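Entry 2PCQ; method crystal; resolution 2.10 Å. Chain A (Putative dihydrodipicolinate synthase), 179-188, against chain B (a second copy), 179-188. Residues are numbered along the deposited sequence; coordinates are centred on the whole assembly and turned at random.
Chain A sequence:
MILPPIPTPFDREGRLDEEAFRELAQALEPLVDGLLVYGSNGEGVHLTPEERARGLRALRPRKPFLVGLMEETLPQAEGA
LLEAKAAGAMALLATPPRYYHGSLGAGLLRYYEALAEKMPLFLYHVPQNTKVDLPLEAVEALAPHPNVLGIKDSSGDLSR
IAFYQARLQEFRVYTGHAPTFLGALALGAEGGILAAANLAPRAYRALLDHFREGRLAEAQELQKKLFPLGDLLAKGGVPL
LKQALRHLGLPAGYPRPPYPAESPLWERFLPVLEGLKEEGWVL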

# COMPACT_ATOMS: atom_id res chain seq x y z
N PRO A 179 5.37 20.36 7.32
CA PRO A 179 3.96 20.74 7.14
C PRO A 179 3.03 20.59 8.35
O PRO A 179 2.03 21.29 8.44
CB PRO A 179 3.52 19.87 5.96
CG PRO A 179 4.79 19.72 5.16
CD PRO A 179 5.81 19.45 6.25
N THR A 180 3.35 19.69 9.28
CA THR A 180 2.51 19.49 10.46
C THR A 180 3.23 19.89 11.74
O THR A 180 2.83 19.49 12.84
CB THR A 180 2.10 18.01 10.61
OG1 THR A 180 3.27 17.19 10.64
CG2 THR A 180 1.20 17.57 9.45
N PHE A 181 4.27 20.70 11.60
CA PHE A 181 5.08 21.13 12.74
C PHE A 181 4.31 21.57 13.98
O PHE A 181 4.55 21.04 15.07
CB PHE A 181 6.06 22.23 12.30
CG PHE A 181 7.15 22.49 13.30
CD1 PHE A 181 7.81 21.43 13.92
CD2 PHE A 181 7.53 23.79 13.61
CE1 PHE A 181 8.83 21.66 14.84
CE2 PHE A 181 8.56 24.03 14.53
CZ PHE A 181 9.21 22.97 15.14
N LEU A 182 3.40 22.52 13.84
CA LEU A 182 2.65 22.99 15.01
C LEU A 182 1.84 21.86 15.63
O LEU A 182 1.68 21.80 16.85
CB LEU A 182 1.74 24.16 14.64
CG LEU A 182 0.95 24.78 15.80
CD1 LEU A 182 1.90 25.19 16.91
CD2 LEU A 182 0.16 25.99 15.30
N GLY A 183 1.34 20.96 14.80
CA GLY A 183 0.57 19.84 15.31
C GLY A 183 1.44 18.92 16.16
O GLY A 183 1.01 18.42 17.19
N ALA A 184 2.67 18.69 15.70
CA ALA A 184 3.61 17.84 16.42
C ALA A 184 3.96 18.47 17.77
O ALA A 184 4.05 17.77 18.78
CB ALA A 184 4.87 17.63 15.60
N LEU A 185 4.16 19.78 17.77
CA LEU A 185 4.49 20.51 18.99
C LEU A 185 3.35 20.37 20.00
O LEU A 185 3.58 20.15 21.19
CB LEU A 185 4.74 21.99 18.69
CG LEU A 185 5.97 22.30 17.83
CD1 LEU A 185 6.10 23.81 17.65
CD2 LEU A 185 7.23 21.74 18.50
N ALA A 186 2.12 20.49 19.52
CA ALA A 186 0.96 20.37 20.39
C ALA A 186 0.95 18.98 20.99
O ALA A 186 0.52 18.78 22.13
CB ALA A 186 -0.32 20.60 19.59
N LEU A 187 1.44 18.01 20.22
CA LEU A 187 1.49 16.63 20.67
C LEU A 187 2.79 16.23 21.37
O LEU A 187 3.17 15.05 21.39
CB LEU A 187 1.17 15.68 19.50
CG LEU A 187 -0.29 15.77 19.02
CD1 LEU A 187 -0.48 14.98 17.74
CD2 LEU A 187 -1.22 15.23 20.13
N GLY A 188 3.49 17.22 21.93
CA GLY A 188 4.70 16.94 22.69
C GLY A 188 6.10 16.90 22.11
O GLY A 188 7.05 16.68 22.85
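Chain B (179-188) PTFLGALALG

How does chain B lie on chain A? An exact two-fold axis relates the copies, so each contact between unlike residues occurs twice, while like residues meet their own mates once. Helix 181-186 of B crosses its mate at 138°, nearer antiparallel than parallel, with the axes 7.8 Å apart at closest approach. The nearest CA atoms are those of A:Gly183 and B:Gly183, 4.3 Å apart.

What does the start of the B helix meet? B:Thr180, at the N-cap position with chi1 p, places CB 4.4 Å from A:Leu187 CD1. B:Phe181 points away. B:Leu182, chi1 t and chi2 p, points toward chain A; its CD2 lies 3.6 Å from A:Ala186 O and its CB 4.4 Å from A:Leu187 CD2.

What does glycine at B:Gly183 make room for? The side chain of A:Leu187: an ideal CB would point sideways and stand 2.8 Å from A:Leu187 CD1, a clash. B:Gly183 N lies 4.0 Å from A:Leu187 CD2, and B:Gly183 CA lies 3.9 Å from A:Gly183 O.

What closes the contact? B:Ala184 points away, but B:Ala186 turns toward chain A, its CB 3.6 Å from A:Ala186 CB. B:Leu187 leaves helical phi/psi at -92/24; with chi1 m and chi2 t, it brings CD2 to 4.0 Å from A:Gly183 N. No hydrogen bond crosses; the contact rests on packing.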

# COMPACT_ATOMS: atom_id res chain seq x y z
N PRO B 179 -7.25 9.95 18.58
CA PRO B 179 -5.86 9.93 19.07
C PRO B 179 -5.00 11.17 18.79
O PRO B 179 -4.05 11.44 19.53
CB PRO B 179 -5.28 8.67 18.42
CG PRO B 179 -6.49 7.76 18.33
CD PRO B 179 -7.55 8.72 17.83
N THR B 180 -5.31 11.92 17.74
CA THR B 180 -4.52 13.12 17.40
C THR B 180 -5.35 14.40 17.56
O THR B 180 -5.00 15.44 17.01
CB THR B 180 -4.02 13.07 15.95
OG1 THR B 180 -5.14 12.89 15.07
CG2 THR B 180 -3.02 11.93 15.75
N PHE B 181 -6.44 14.31 18.31
CA PHE B 181 -7.34 15.43 18.50
C PHE B 181 -6.69 16.78 18.79
O PHE B 181 -6.95 17.76 18.09
CB PHE B 181 -8.37 15.10 19.59
CG PHE B 181 -9.54 16.04 19.63
CD1 PHE B 181 -10.16 16.45 18.45
CD2 PHE B 181 -10.03 16.52 20.84
CE1 PHE B 181 -11.25 17.32 18.47
CE2 PHE B 181 -11.12 17.39 20.87
CZ PHE B 181 -11.73 17.79 19.68
N LEU B 182 -5.83 16.85 19.81
CA LEU B 182 -5.20 18.13 20.13
C LEU B 182 -4.35 18.63 18.96
O LEU B 182 -4.26 19.83 18.73
CB LEU B 182 -4.35 18.01 21.40
CG LEU B 182 -3.67 19.30 21.87
CD1 LEU B 182 -4.72 20.39 22.04
CD2 LEU B 182 -2.95 19.06 23.19
N GLY B 183 -3.73 17.70 18.24
CA GLY B 183 -2.92 18.09 17.10
C GLY B 183 -3.77 18.72 16.01
O GLY B 183 -3.37 19.70 15.38
N ALA B 184 -4.95 18.15 15.78
CA ALA B 184 -5.87 18.67 14.77
C ALA B 184 -6.34 20.06 15.16
O ALA B 184 -6.45 20.95 14.31
CB ALA B 184 -7.06 17.74 14.62
N LEU B 185 -6.64 20.25 16.44
CA LEU B 185 -7.09 21.55 16.94
C LEU B 185 -6.01 22.60 16.72
O LEU B 185 -6.30 23.72 16.30
CB LEU B 185 -7.43 21.46 18.43
CG LEU B 185 -8.63 20.57 18.80
CD1 LEU B 185 -8.85 20.61 20.31
CD2 LEU B 185 -9.88 21.05 18.06
N ALA B 186 -4.76 22.23 16.99
CA ALA B 186 -3.65 23.15 16.80
C ALA B 186 -3.58 23.53 15.33
O ALA B 186 -3.21 24.65 14.99
CB ALA B 186 -2.35 22.49 17.23
N LEU B 187 -3.95 22.59 14.47
CA LEU B 187 -3.93 22.82 13.03
C LEU B 187 -5.24 23.35 12.45
O LEU B 187 -5.54 23.17 11.27
CB LEU B 187 -3.48 21.54 12.31
CG LEU B 187 -2.00 21.19 12.55
CD1 LEU B 187 -1.67 19.82 12.00
CD2 LEU B 187 -1.10 22.26 11.91
N GLY B 188 -6.04 24.00 13.30
CA GLY B 188 -7.27 24.63 12.83
C GLY B 188 -8.62 23.95 12.80
O GLY B 188 -9.60 24.58 12.41